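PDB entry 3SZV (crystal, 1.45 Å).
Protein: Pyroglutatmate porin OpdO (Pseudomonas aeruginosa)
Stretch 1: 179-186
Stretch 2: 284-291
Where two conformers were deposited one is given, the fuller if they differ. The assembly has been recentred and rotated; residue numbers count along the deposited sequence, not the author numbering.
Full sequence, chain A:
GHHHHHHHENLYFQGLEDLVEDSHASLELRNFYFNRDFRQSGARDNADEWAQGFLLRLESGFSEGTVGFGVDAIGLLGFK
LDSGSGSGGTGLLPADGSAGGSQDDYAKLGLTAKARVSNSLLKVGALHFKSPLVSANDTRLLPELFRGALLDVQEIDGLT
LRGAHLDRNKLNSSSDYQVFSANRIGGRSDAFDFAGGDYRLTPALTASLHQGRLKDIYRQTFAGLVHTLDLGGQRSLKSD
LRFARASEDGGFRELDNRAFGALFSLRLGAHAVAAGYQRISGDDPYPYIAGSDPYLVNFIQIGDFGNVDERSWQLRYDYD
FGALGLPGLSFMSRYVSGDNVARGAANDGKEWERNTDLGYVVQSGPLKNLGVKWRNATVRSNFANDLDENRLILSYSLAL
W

Stretch 1 (179-186) VFSANRIG
Stretch 2 284-291: DPYPYIAG

What fixes the register of the two stretches? A single beta bridge pairs Ala-182, in the short strand 180-182, with Ile-289, which lies in a segment without regular structure; their CA atoms are about 4.6 Å apart. Ala-290 N donates to Ser-181 O (2.8 Å, 172°), and Asn-183 N donates to Tyr-288 O (2.8 Å, 165°). These bonds flank the bridge in the antiparallel pattern, although the two chains pass obliquely. Two CA-H...O contacts lie beside them: Ala-182 CA to Tyr-288 O at 3.3 Å, and Ile-289 CA to Ser-181 O at 3.6 Å. The backbone is extended at Ser-181 (-141/172), Ala-182 (-104/138) and Tyr-288 (-163/167), and stays extended, in polyproline-II fashion, at Ile-289 (-66/125) and Ala-290 (-58/136).

How does the first stretch turn once past the bridge? Asn-183 (-54/131), Arg-184 (67/-49) and Ile-185 (-75/-28) form a tight loop, closed by paired bonds of 2.9 Å from Ala-182 N to Gly-186 O and from Gly-186 N to Ala-182 O. Ile-185 N also donates to Asn-183 O at 2.8 Å. The loop presents Asn-183, Arg-184 and Ile-185 with their CA-to-CB bonds toward the second stretch.

Which bumps fill which hollows? Asn-183 (chi1 t, chi2 74°) sets its CB over one face of the Tyr-288 ring, 3.7 Å from the centroid and 10° off the normal. Tyr-288 leaves its backbone sideways, but chi1 p and chi2 107° bring its end nearer, so the ring becomes a floor beneath Asn-183. Farther along, Pro-285 projects toward the loop: its CB meets Arg-184 CD at 3.7 Å, and its CG lies 4.2 Å from Ile-185 CG1. Ile-185 (chi1 m, chi2 148°, between wells) reaches on to put CD1 3.8 Å from Pro-287 CB. Arg-184 is m, t, t with chi4 89°. Both prolines are C-gamma endo.

What packs around the bridge itself? Ile-289 (m, t) points away, yet its CG2 comes within 3.7 Å of Phe-180 CD1, meeting the ring obliquely; Phe-180 has chi1 m and chi2 -73°. Ala-290 instead points its small CB toward the strand, 3.4 Å from Ser-181 OG, with Ser-181 in rotamer p.

Where does water complete the fit? One water accepts from Asn-183 ND2 (3.0 Å) and Arg-184 NH1 (2.9 Å) and donates to Asn-183 O (2.9 Å) and Tyr-286 O (2.6 Å), filling the gap between loop and second stretch. Another donates to Asn-183 OD1 (2.7 Å) and accepts from Gly-291 N (2.9 Å).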

# COMPACT_ATOMS: atom_id res chain seq x y z
N VAL A 179 -18.65 -4.87 -0.35
CA VAL A 179 -18.44 -4.41 -1.72
C VAL A 179 -17.63 -3.11 -1.74
O VAL A 179 -17.41 -2.47 -0.70
CB VAL A 179 -19.76 -4.22 -2.49
CG1 VAL A 179 -20.52 -5.54 -2.59
CG2 VAL A 179 -20.61 -3.14 -1.84
N PHE A 180 -17.20 -2.73 -2.93
CA PHE A 180 -16.33 -1.57 -3.09
C PHE A 180 -17.07 -0.26 -3.29
O PHE A 180 -18.22 -0.22 -3.73
CB PHE A 180 -15.46 -1.74 -4.34
CG PHE A 180 -14.59 -2.96 -4.35
CD1 PHE A 180 -13.47 -3.03 -3.55
CD2 PHE A 180 -14.87 -4.01 -5.22
CE1 PHE A 180 -12.65 -4.16 -3.58
CE2 PHE A 180 -14.05 -5.13 -5.26
CZ PHE A 180 -12.95 -5.20 -4.45
N SER A 181 -16.36 0.82 -2.96
CA SER A 181 -16.74 2.15 -3.42
C SER A 181 -15.47 2.90 -3.77
O SER A 181 -14.36 2.41 -3.54
CB SER A 181 -17.54 2.91 -2.35
OG SER A 181 -16.73 3.28 -1.24
N ALA A 182 -15.61 4.08 -4.37
CA ALA A 182 -14.45 4.88 -4.74
C ALA A 182 -14.26 6.04 -3.77
O ALA A 182 -15.21 6.68 -3.35
CB ALA A 182 -14.58 5.39 -6.17
N ASN A 183 -13.00 6.28 -3.41
CA ASN A 183 -12.65 7.40 -2.54
C ASN A 183 -13.19 8.73 -3.09
O ASN A 183 -12.99 9.03 -4.27
CB ASN A 183 -11.13 7.47 -2.39
CG ASN A 183 -10.71 8.39 -1.26
OD1 ASN A 183 -10.85 8.05 -0.08
ND2 ASN A 183 -10.20 9.57 -1.62
N ARG A 184 -13.86 9.49 -2.21
CA ARG A 184 -14.57 10.75 -2.53
C ARG A 184 -15.78 10.59 -3.43
O ARG A 184 -16.85 11.12 -3.13
CB ARG A 184 -13.64 11.81 -3.15
CG ARG A 184 -12.57 12.35 -2.22
CD ARG A 184 -11.75 13.42 -2.95
NE ARG A 184 -10.67 13.97 -2.15
CZ ARG A 184 -9.43 13.47 -2.08
NH1 ARG A 184 -9.11 12.39 -2.80
NH2 ARG A 184 -8.53 14.05 -1.30
N ILE A 185 -15.61 9.87 -4.53
CA ILE A 185 -16.61 9.81 -5.60
C ILE A 185 -17.81 8.94 -5.23
O ILE A 185 -18.92 9.16 -5.72
CB ILE A 185 -15.94 9.31 -6.89
CG1 ILE A 185 -15.01 10.38 -7.44
CG2 ILE A 185 -16.98 8.88 -7.93
CD1 ILE A 185 -13.81 9.80 -8.17
N GLY A 186 -17.59 7.95 -4.37
CA GLY A 186 -18.66 7.07 -3.94
C GLY A 186 -18.93 5.95 -4.92
O GLY A 186 -18.00 5.38 -5.51
N ASP A 284 -12.82 15.83 -11.82
CA ASP A 284 -12.92 14.94 -10.67
C ASP A 284 -11.58 14.73 -9.98
O ASP A 284 -10.52 14.93 -10.58
CB ASP A 284 -13.51 13.60 -11.11
CG ASP A 284 -14.91 13.76 -11.64
OD1 ASP A 284 -15.83 13.85 -10.81
OD2 ASP A 284 -15.10 13.86 -12.88
N PRO A 285 -11.62 14.35 -8.70
CA PRO A 285 -10.40 14.04 -7.95
C PRO A 285 -9.88 12.66 -8.36
O PRO A 285 -10.52 11.96 -9.16
CB PRO A 285 -10.89 14.03 -6.51
CG PRO A 285 -12.28 13.47 -6.63
CD PRO A 285 -12.83 14.09 -7.91
N TYR A 286 -8.73 12.27 -7.81
CA TYR A 286 -8.13 11.00 -8.21
C TYR A 286 -8.91 9.81 -7.67
O TYR A 286 -9.05 9.66 -6.47
CB TYR A 286 -6.72 10.95 -7.66
CG TYR A 286 -5.92 9.75 -8.12
CD1 TYR A 286 -5.46 9.66 -9.43
CD2 TYR A 286 -5.60 8.72 -7.23
CE1 TYR A 286 -4.70 8.59 -9.86
CE2 TYR A 286 -4.84 7.63 -7.67
CZ TYR A 286 -4.39 7.58 -8.98
OH TYR A 286 -3.62 6.54 -9.45
N PRO A 287 -9.40 8.95 -8.57
CA PRO A 287 -10.20 7.84 -8.06
C PRO A 287 -9.34 6.66 -7.66
O PRO A 287 -8.30 6.39 -8.26
CB PRO A 287 -11.07 7.46 -9.27
CG PRO A 287 -10.23 7.83 -10.45
CD PRO A 287 -9.47 9.08 -10.04
N TYR A 288 -9.79 5.98 -6.61
CA TYR A 288 -9.20 4.72 -6.15
C TYR A 288 -10.19 4.04 -5.25
O TYR A 288 -11.15 4.65 -4.79
CB TYR A 288 -7.86 4.94 -5.44
CG TYR A 288 -7.77 5.92 -4.28
CD1 TYR A 288 -7.65 5.47 -2.97
CD2 TYR A 288 -7.71 7.29 -4.51
CE1 TYR A 288 -7.50 6.36 -1.91
CE2 TYR A 288 -7.55 8.19 -3.46
CZ TYR A 288 -7.45 7.71 -2.17
OH TYR A 288 -7.26 8.55 -1.11
N ILE A 289 -9.94 2.76 -4.96
CA ILE A 289 -10.84 2.02 -4.10
C ILE A 289 -10.82 2.59 -2.68
O ILE A 289 -9.76 2.76 -2.07
CB ILE A 289 -10.44 0.54 -4.11
CG1 ILE A 289 -10.82 -0.08 -5.45
CG2 ILE A 289 -11.14 -0.21 -2.98
CD1 ILE A 289 -10.12 -1.40 -5.72
N ALA A 290 -11.99 2.95 -2.16
CA ALA A 290 -12.07 3.52 -0.81
C ALA A 290 -11.49 2.54 0.21
O ALA A 290 -11.79 1.34 0.14
CB ALA A 290 -13.52 3.86 -0.45
N GLY A 291 -10.68 3.06 1.12
CA GLY A 291 -10.07 2.22 2.14
C GLY A 291 -8.68 1.75 1.76
O GLY A 291 -7.94 1.26 2.62
O HOH W 1 -14.10 0.09 -1.01
O HOH W 2 -10.52 10.47 -4.46
O HOH W 3 -10.29 5.88 1.42